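Local atomic coordinates of putative metallopeptidase (PDB entry 3QOC), a protein that is a putative metallopeptidase, probably with aminopeptidase activity, seen here as its N-terminal creatinase/prolidase-like domain. Residues H36-L40 / V127-I131; N47-I51 / C85-L89; I26-T32 / K97-E102. All coordinates share one frame; numbering follows the deposited sequence.

Contact 1. Residues H36-L40 / V127-I131; sequences HIRYL and VTGAI. With SO4 (sulfate ion), chain F.
With CG set beside its backbone N and opposite its carbonyl carbon (chi1 -62°), H36 swings its imidazole from helix 34-41 toward I131, whose CG1 branch is wedged between backbone N and carbonyl carbon (chi1 45°) and lies over the ring. I131 CG1 stands 3.9 Å from the H36 ring centroid and 14° off the ring normal, a CH-pi contact on one face, offset toward the rim. The two side chains slide past each other in opposite directions, which carries I131 CD1 to 3.9 Å from H36 CB. Beyond it, I131 CD1 meets L40 CD1 tip to tip at 3.9 Å. At the far end of the ring, H36 CE1 comes obliquely to A130 CA, 3.7 Å away. Within this creatinase/prolidase N-terminal domain, the contact joins helix 34-41 to the loop that leaves edge strand 122-127 and ends the modelled chain. No hydrogen bond crosses it; the imidazole is instead tethered through ND1 to the E102 carboxylate, which restrains its rotation, and Y105 meets it edge-to-face. On the same helix the R38 chain bends at chi2 and chi3 to grasp a sulfate, probably from the crystallisation liquor. R38 NH1 hydrogen-bonds sulfate O4, 2.7 Å away in the guanidinium plane, and R38 NH2 hydrogen-bonds sulfate O2 at 3.1 Å; R9 and R13 also hydrogen-bond the sulfate.

Contact 2. Residues N47-I51 / C85-L89; sequences NAALI and CAPAL
A49 and I51 face C85, A86 and L89 where strand 49-53 of the mixed sheet receives helix 85-91, the helical part of a beta-alpha-beta crossover that leads from edge strand 78-81 to the parallel strand 97-102. The short strand and helix segments run 7.7 Å apart, with their N-to-C directions 28° from parallel, as expected because 49-53 runs against the strands the crossover joins. Small residues at the start of the helix permit a close approach: A49 CB settles against the helix backbone, 3.5 Å from A86 CA, and also touches C85 CB at 3.7 Å. One turn on, L89 holds CG beside its backbone N (chi1 -65°) and directs CD1 over the face of the peptide that links A49 to L50. That methyl lies 3.4 Å from A49 C and extends to I51 CB, a looser 4.3 Å from L89 CD1. A48 and L50 point away from this helix and pack instead on I37 of helix 34-41, so the strand is covered on both faces. At the N-terminal end, N47 has CG anti to its backbone N (chi1 175°), and its amide comes alongside the thiol: N47 ND2 is 3.6 Å from C85 SG, a van der Waals contact; the hydrogen bond of ND2 goes to D63. N47 OD1 appears to accept from a water, at a distance so short that the bond is doubtful in detail, and the same water receives the backbone N-H of C85, in the first turn of the helix, its oxygen 3.2 Å from C85 N.

Contact 3. Residues I26-T32 / K97-E102; sequences IDAMLVT and KRVGFE
D27 and R98 grip each other twice at the start of this parallel strand pair. A chi1 of -64° turns the D27 carboxylate back toward the neighbouring strand, where the anti lone pair of OD2 accepts from R98 N at 2.8 Å in an almost straight bond (175° at the hydrogen). D27 N returns a bond to R98 O at 2.7 Å, an oxygen that A28 N also reaches weakly; the aspartate side chain thus takes the place of a backbone carbonyl just before strand 28-31 begins. Regular pairing follows: G100 N is 2.8 Å from A28 O, and L30 N is 3.0 Å from G100 O. The bare backbone of G100 is roofed by two side chains. I26 places CG1 between its backbone N and carbonyl carbon (chi1 46°), bringing CD1 to 4.0 Å from G100 CA, while selenomethionine M29, bent at chi2 and chi3, brings SE to 3.8 Å from G100 C. On the other face L30 CB touches V99 CG1 at 4.1 Å. K97 folds its aliphatic part along D27 CB and sends NZ to N53; R98 gives NE to R25 O. Where the strands part, E102 extends beyond CG and offers OE1 nearly along its C-O axis to T32 N, 2.7 Å away; OE1 also accepts from H33 N and OE2 is taken by H36 ND1 of the following helix, so both oxygens of this buried carboxylate are held. A water there joins L30 O, E102 N and T32 OG1. Strand 28-31 is parallel to 97-102 on this flank and antiparallel on the other to 49-53, the one strand that runs against the rest of the mixed sheet of the creatinase/prolidase N-terminal domain.

How the contacts relate
All three contacts belong to one alpha/beta domain built on a single mixed sheet. Contact 3 lies within the sheet, about 11 Å from contacts 1 and 2 (centre to centre), which are about 14 Å apart. Along the chain the segments come as 26-32, 36-40, 47-51, 85-89, 97-102 and 127-131: contacts 1 and 3 interleave, and both halves of contact 2 fall between those of either. Strand 49-53 connects contact 2 to contact 3 through the V31 N to L50 O bond, while contact 1 joins contact 3 through the V127 N to F101 O bond and the H36-E102 pair. Helices 34-41 and 85-91 thus cover opposite faces of strand 49-53, and contact 3 ties them to the C-terminal strand 122-127.

Contact 1. Residues H36-L40 / V127-I131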
loop_
_atom_site.group_PDB
_atom_site.type_symbol
_atom_site.label_atom_id
_atom_site.label_comp_id
_atom_site.label_asym_id
_atom_site.label_seq_id
_atom_site.Cartn_x
_atom_site.Cartn_y
_atom_site.Cartn_z
ATOM N N HIS A 36 8.969 -4.900 1.750
ATOM C CA HIS A 36 7.604 -5.106 2.289
ATOM C C HIS A 36 6.602 -5.249 1.189
ATOM O O HIS A 36 5.794 -6.207 1.202
ATOM C CB HIS A 36 7.194 -4.045 3.296
ATOM C CG HIS A 36 8.056 -4.026 4.519
ATOM N ND1 HIS A 36 8.039 -2.989 5.426
ATOM C CD2 HIS A 36 8.986 -4.907 4.976
ATOM C CE1 HIS A 36 8.937 -3.208 6.360
ATOM N NE2 HIS A 36 9.525 -4.377 6.121
ATOM N N ILE A 37 6.693 -4.430 0.148
ATOM C CA ILE A 37 5.721 -4.537 -0.984
ATOM C C ILE A 37 5.898 -5.904 -1.686
ATOM O O ILE A 37 4.928 -6.580 -2.118
ATOM C CB ILE A 37 5.908 -3.377 -1.935
ATOM C CG1 ILE A 37 5.468 -2.050 -1.279
ATOM C CG2 ILE A 37 5.274 -3.673 -3.218
ATOM C CD1 ILE A 37 5.983 -0.797 -1.942
ATOM N N ARG A 38 7.152 -6.325 -1.815
ATOM C CA ARG A 38 7.459 -7.593 -2.471
ATOM C C ARG A 38 6.897 -8.775 -1.684
ATOM O O ARG A 38 6.313 -9.698 -2.252
ATOM C CB ARG A 38 8.970 -7.753 -2.650
ATOM C CG ARG A 38 9.367 -8.612 -3.839
ATOM C CD ARG A 38 9.311 -10.091 -3.495
ATOM N NE ARG A 38 9.708 -10.347 -2.113
ATOM C CZ ARG A 38 9.462 -11.480 -1.463
ATOM N NH1 ARG A 38 8.819 -12.468 -2.068
ATOM N NH2 ARG A 38 9.861 -11.625 -0.206
ATOM N N TYR A 39 7.083 -8.730 -0.370
ATOM C CA TYR A 39 6.622 -9.760 0.526
ATOM C C TYR A 39 5.074 -9.855 0.406
ATOM O O TYR A 39 4.505 -10.967 0.362
ATOM C CB TYR A 39 7.095 -9.381 1.950
ATOM C CG TYR A 39 6.612 -10.300 3.043
ATOM C CD1 TYR A 39 7.312 -11.456 3.376
ATOM C CD2 TYR A 39 5.452 -10.026 3.722
ATOM C CE1 TYR A 39 6.846 -12.301 4.382
ATOM C CE2 TYR A 39 4.958 -10.878 4.795
ATOM C CZ TYR A 39 5.663 -11.998 5.085
ATOM O OH TYR A 39 5.184 -12.818 6.056
ATOM N N LEU A 40 4.407 -8.707 0.362
ATOM C CA LEU A 40 2.934 -8.669 0.324
ATOM C C LEU A 40 2.300 -8.845 -1.039
ATOM O O LEU A 40 1.101 -9.215 -1.142
ATOM C CB LEU A 40 2.450 -7.379 0.912
ATOM C CG LEU A 40 2.696 -7.127 2.385
ATOM C CD1 LEU A 40 2.455 -5.656 2.699
ATOM C CD2 LEU A 40 1.838 -8.060 3.274
ATOM N N VAL A 127 2.956 4.514 11.940
ATOM C CA VAL A 127 2.951 3.179 12.496
ATOM C C VAL A 127 4.382 2.717 12.475
ATOM O O VAL A 127 5.031 2.813 11.439
ATOM C CB VAL A 127 2.094 2.256 11.619
ATOM C CG1 VAL A 127 2.133 0.831 12.113
ATOM C CG2 VAL A 127 0.666 2.802 11.523
ATOM N N THR A 128 4.890 2.263 13.625
ATOM C CA THR A 128 6.254 1.720 13.740
ATOM C C THR A 128 6.305 0.171 13.560
ATOM O O THR A 128 5.306 -0.512 13.698
ATOM C CB THR A 128 6.887 2.090 15.108
ATOM O OG1 THR A 128 6.172 1.434 16.151
ATOM C CG2 THR A 128 6.848 3.603 15.367
ATOM N N GLY A 129 7.497 -0.362 13.287
ATOM C CA GLY A 129 7.702 -1.785 13.046
ATOM C C GLY A 129 7.827 -2.155 11.548
ATOM O O GLY A 129 7.526 -1.354 10.657
ATOM N N ALA A 130 8.260 -3.388 11.279
ATOM C CA ALA A 130 8.295 -3.953 9.930
ATOM C C ALA A 130 6.921 -4.623 9.617
ATOM O O ALA A 130 6.769 -5.818 9.807
ATOM C CB ALA A 130 9.497 -4.993 9.823
ATOM N N ILE A 131 5.932 -3.820 9.198
ATOM C CA ILE A 131 4.524 -4.244 9.030
ATOM C C ILE A 131 4.111 -5.446 9.946
ATOM O O ILE A 131 4.252 -6.641 9.572
ATOM C CB ILE A 131 4.220 -4.543 7.529
ATOM C CG1 ILE A 131 5.351 -5.378 6.931
ATOM C CG2 ILE A 131 4.049 -3.226 6.683
ATOM C CD1 ILE A 131 4.984 -6.185 5.657
HETATM S S SO4 F . 8.910 -15.504 -0.709
HETATM O O1 SO4 F . 8.368 -16.439 0.241
HETATM O O2 SO4 F . 9.632 -14.682 0.219
HETATM O O3 SO4 F . 9.763 -16.170 -1.671
HETATM O O4 SO4 F . 7.821 -14.930 -1.486
#

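Contact 2. Residues N47-I51 / C85-L89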
loop_
_atom_site.group_PDB
_atom_site.type_symbol
_atom_site.label_atom_id
_atom_site.label_comp_id
_atom_site.label_asym_id
_atom_site.label_seq_id
_atom_site.Cartn_x
_atom_site.Cartn_y
_atom_site.Cartn_z
ATOM N N ASN A 47 10.354 0.443 -7.837
ATOM C CA ASN A 47 9.537 1.609 -7.472
ATOM C C ASN A 47 8.075 1.165 -7.445
ATOM O O ASN A 47 7.591 0.596 -8.420
ATOM C CB ASN A 47 9.765 2.741 -8.498
ATOM C CG ASN A 47 8.850 3.950 -8.256
ATOM O OD1 ASN A 47 8.707 4.418 -7.134
ATOM N ND2 ASN A 47 8.277 4.466 -9.311
ATOM N N ALA A 48 7.428 1.340 -6.289
ATOM C CA ALA A 48 6.045 0.949 -6.048
ATOM C C ALA A 48 5.558 1.579 -4.772
ATOM O O ALA A 48 6.368 1.974 -3.897
ATOM C CB ALA A 48 5.873 -0.624 -5.994
ATOM N N ALA A 49 4.234 1.586 -4.648
ATOM C CA ALA A 49 3.546 1.841 -3.341
ATOM C C ALA A 49 2.326 0.982 -3.340
ATOM O O ALA A 49 1.857 0.581 -4.405
ATOM C CB ALA A 49 3.185 3.314 -3.175
ATOM N N LEU A 50 1.828 0.637 -2.165
ATOM C CA LEU A 50 0.826 -0.429 -2.007
ATOM C C LEU A 50 -0.096 -0.055 -0.842
ATOM O O LEU A 50 0.385 0.273 0.221
ATOM C CB LEU A 50 1.465 -1.783 -1.668
ATOM C CG LEU A 50 0.516 -2.950 -1.305
ATOM C CD1 LEU A 50 -0.392 -3.236 -2.483
ATOM C CD2 LEU A 50 1.222 -4.261 -0.913
ATOM N N ILE A 51 -1.396 -0.053 -1.067
ATOM C CA ILE A 51 -2.345 0.277 -0.015
ATOM C C ILE A 51 -3.119 -0.984 0.272
ATOM O O ILE A 51 -3.634 -1.581 -0.632
ATOM C CB ILE A 51 -3.267 1.379 -0.445
ATOM C CG1 ILE A 51 -4.171 1.770 0.745
ATOM C CG2 ILE A 51 -4.087 0.975 -1.613
ATOM C CD1 ILE A 51 -3.771 3.215 1.296
ATOM N N CYS A 85 4.493 7.292 -6.848
ATOM C CA CYS A 85 3.534 6.207 -6.585
ATOM C C CYS A 85 2.684 6.430 -5.348
ATOM O O CYS A 85 1.464 6.316 -5.399
ATOM C CB CYS A 85 4.357 4.893 -6.353
ATOM S SG CYS A 85 5.008 4.343 -7.904
ATOM N N ALA A 86 3.343 6.721 -4.237
ATOM C CA ALA A 86 2.639 6.803 -2.959
ATOM C C ALA A 86 1.657 8.008 -2.938
ATOM O O ALA A 86 0.463 7.830 -2.592
ATOM C CB ALA A 86 3.655 6.856 -1.800
ATOM N N PRO A 87 2.116 9.197 -3.384
ATOM C CA PRO A 87 1.174 10.293 -3.381
ATOM C C PRO A 87 -0.024 10.043 -4.260
ATOM O O PRO A 87 -1.138 10.450 -3.916
ATOM C CB PRO A 87 2.015 11.498 -3.873
ATOM C CG PRO A 87 3.435 11.156 -3.384
ATOM C CD PRO A 87 3.519 9.673 -3.543
ATOM N N ALA A 88 0.190 9.351 -5.381
ATOM C CA ALA A 88 -0.931 9.104 -6.305
ATOM C C ALA A 88 -1.955 8.151 -5.737
ATOM O O ALA A 88 -3.127 8.385 -5.902
ATOM C CB ALA A 88 -0.445 8.654 -7.718
ATOM N N LEU A 89 -1.556 7.050 -5.102
ATOM C CA LEU A 89 -2.546 6.198 -4.348
ATOM C C LEU A 89 -3.280 7.002 -3.300
ATOM O O LEU A 89 -4.498 6.928 -3.203
ATOM C CB LEU A 89 -1.907 4.977 -3.622
ATOM C CG LEU A 89 -1.253 3.855 -4.410
ATOM C CD1 LEU A 89 -0.502 2.885 -3.401
ATOM C CD2 LEU A 89 -2.344 3.165 -5.288
HETATM O O HOH W 1 7.615 6.577 -6.338
#

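Contact 3. Residues I26-T32 / K97-E102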
loop_
_atom_site.group_PDB
_atom_site.type_symbol
_atom_site.label_atom_id
_atom_site.label_comp_id
_atom_site.label_asym_id
_atom_site.label_seq_id
_atom_site.Cartn_x
_atom_site.Cartn_y
_atom_site.Cartn_z
ATOM N N ILE A 26 -6.278 1.813 12.561
ATOM C CA ILE A 26 -6.259 2.402 11.219
ATOM C C ILE A 26 -7.207 1.644 10.286
ATOM O O ILE A 26 -7.553 0.516 10.560
ATOM C CB ILE A 26 -4.833 2.389 10.601
ATOM C CG1 ILE A 26 -4.155 1.035 10.800
ATOM C CG2 ILE A 26 -3.934 3.480 11.258
ATOM C CD1 ILE A 26 -2.671 0.956 10.151
ATOM N N ASP A 27 -7.595 2.277 9.180
ATOM C CA ASP A 27 -8.469 1.720 8.174
ATOM C C ASP A 27 -7.747 1.129 6.975
ATOM O O ASP A 27 -8.346 0.446 6.181
ATOM C CB ASP A 27 -9.356 2.830 7.642
ATOM C CG ASP A 27 -10.295 3.392 8.718
ATOM O OD1 ASP A 27 -10.999 2.581 9.338
ATOM O OD2 ASP A 27 -10.323 4.615 8.978
ATOM N N ALA A 28 -6.497 1.495 6.796
ATOM C CA ALA A 28 -5.701 1.088 5.677
ATOM C C ALA A 28 -4.236 1.336 5.998
ATOM O O ALA A 28 -3.893 2.193 6.840
ATOM C CB ALA A 28 -6.066 1.859 4.508
HETATM N N MSE A 29 -3.395 0.581 5.324
HETATM C CA MSE A 29 -1.997 0.703 5.480
HETATM C C MSE A 29 -1.390 1.006 4.115
HETATM O O MSE A 29 -1.656 0.338 3.104
HETATM C CB MSE A 29 -1.457 -0.583 6.074
HETATM C CG MSE A 29 0.007 -0.587 6.312
HETATM SE SE MSE A 29 0.502 0.571 7.937
HETATM C CE MSE A 29 1.574 -0.894 8.987
ATOM N N LEU A 30 -0.565 2.041 4.088
ATOM C CA LEU A 30 0.208 2.418 2.924
ATOM C C LEU A 30 1.632 1.884 3.101
ATOM O O LEU A 30 2.367 2.296 3.992
ATOM C CB LEU A 30 0.267 3.926 2.838
ATOM C CG LEU A 30 1.188 4.535 1.744
ATOM C CD1 LEU A 30 0.774 4.048 0.373
ATOM C CD2 LEU A 30 1.116 6.020 1.746
ATOM N N VAL A 31 2.023 0.947 2.269
ATOM C CA VAL A 31 3.328 0.334 2.359
ATOM C C VAL A 31 4.237 0.946 1.309
ATOM O O VAL A 31 3.897 0.961 0.129
ATOM C CB VAL A 31 3.157 -1.159 2.053
ATOM C CG1 VAL A 31 4.513 -1.908 2.246
ATOM C CG2 VAL A 31 2.049 -1.741 2.970
ATOM N N THR A 32 5.329 1.538 1.719
ATOM C CA THR A 32 6.231 2.144 0.815
ATOM C C THR A 32 7.612 1.466 0.785
ATOM O O THR A 32 8.375 1.627 -0.179
ATOM C CB THR A 32 6.376 3.683 1.158
ATOM O OG1 THR A 32 6.687 3.852 2.554
ATOM C CG2 THR A 32 5.071 4.495 0.793
ATOM N N LYS A 97 -10.952 8.401 6.546
ATOM C CA LYS A 97 -10.101 7.199 6.553
ATOM C C LYS A 97 -8.867 7.549 7.359
ATOM O O LYS A 97 -8.300 8.638 7.178
ATOM C CB LYS A 97 -9.717 6.788 5.110
ATOM C CG LYS A 97 -9.438 5.261 4.786
ATOM C CD LYS A 97 -10.702 4.474 4.324
ATOM C CE LYS A 97 -10.461 3.479 3.105
ATOM N NZ LYS A 97 -10.264 1.937 3.369
ATOM N N ARG A 98 -8.464 6.636 8.246
ATOM C CA ARG A 98 -7.185 6.674 8.896
ATOM C C ARG A 98 -6.259 5.751 8.161
ATOM O O ARG A 98 -6.504 4.526 8.041
ATOM C CB ARG A 98 -7.309 6.277 10.361
ATOM C CG ARG A 98 -8.238 7.238 11.138
ATOM C CD ARG A 98 -8.645 6.757 12.550
ATOM N NE ARG A 98 -7.477 6.347 13.363
ATOM C CZ ARG A 98 -6.755 7.115 14.210
ATOM N NH1 ARG A 98 -7.041 8.424 14.440
ATOM N NH2 ARG A 98 -5.704 6.547 14.846
ATOM N N VAL A 99 -5.190 6.349 7.629
ATOM C CA VAL A 99 -4.244 5.631 6.775
ATOM C C VAL A 99 -2.896 5.594 7.476
ATOM O O VAL A 99 -2.310 6.646 7.713
ATOM C CB VAL A 99 -4.083 6.297 5.436
ATOM C CG1 VAL A 99 -3.032 5.522 4.587
ATOM C CG2 VAL A 99 -5.392 6.307 4.748
ATOM N N GLY A 100 -2.466 4.408 7.866
ATOM C CA GLY A 100 -1.154 4.209 8.483
ATOM C C GLY A 100 -0.026 4.319 7.452
ATOM O O GLY A 100 -0.263 4.061 6.292
ATOM N N PHE A 101 1.191 4.675 7.888
ATOM C CA PHE A 101 2.364 4.688 7.053
ATOM C C PHE A 101 3.563 4.178 7.794
ATOM O O PHE A 101 3.576 4.160 9.003
ATOM C CB PHE A 101 2.636 6.094 6.422
ATOM C CG PHE A 101 2.973 7.139 7.409
ATOM C CD1 PHE A 101 4.300 7.426 7.707
ATOM C CD2 PHE A 101 1.979 7.906 8.001
ATOM C CE1 PHE A 101 4.631 8.392 8.649
ATOM C CE2 PHE A 101 2.311 8.892 8.898
ATOM C CZ PHE A 101 3.652 9.128 9.227
ATOM N N GLU A 102 4.580 3.751 7.082
ATOM C CA GLU A 102 5.682 3.121 7.732
ATOM C C GLU A 102 6.654 4.219 8.252
ATOM O O GLU A 102 7.578 4.698 7.556
ATOM C CB GLU A 102 6.365 2.177 6.765
ATOM C CG GLU A 102 5.494 1.106 6.276
ATOM C CD GLU A 102 6.236 0.195 5.292
ATOM O OE1 GLU A 102 6.298 0.523 4.075
ATOM O OE2 GLU A 102 6.776 -0.833 5.749
HETATM O O HOH W 2 4.469 4.178 4.266
#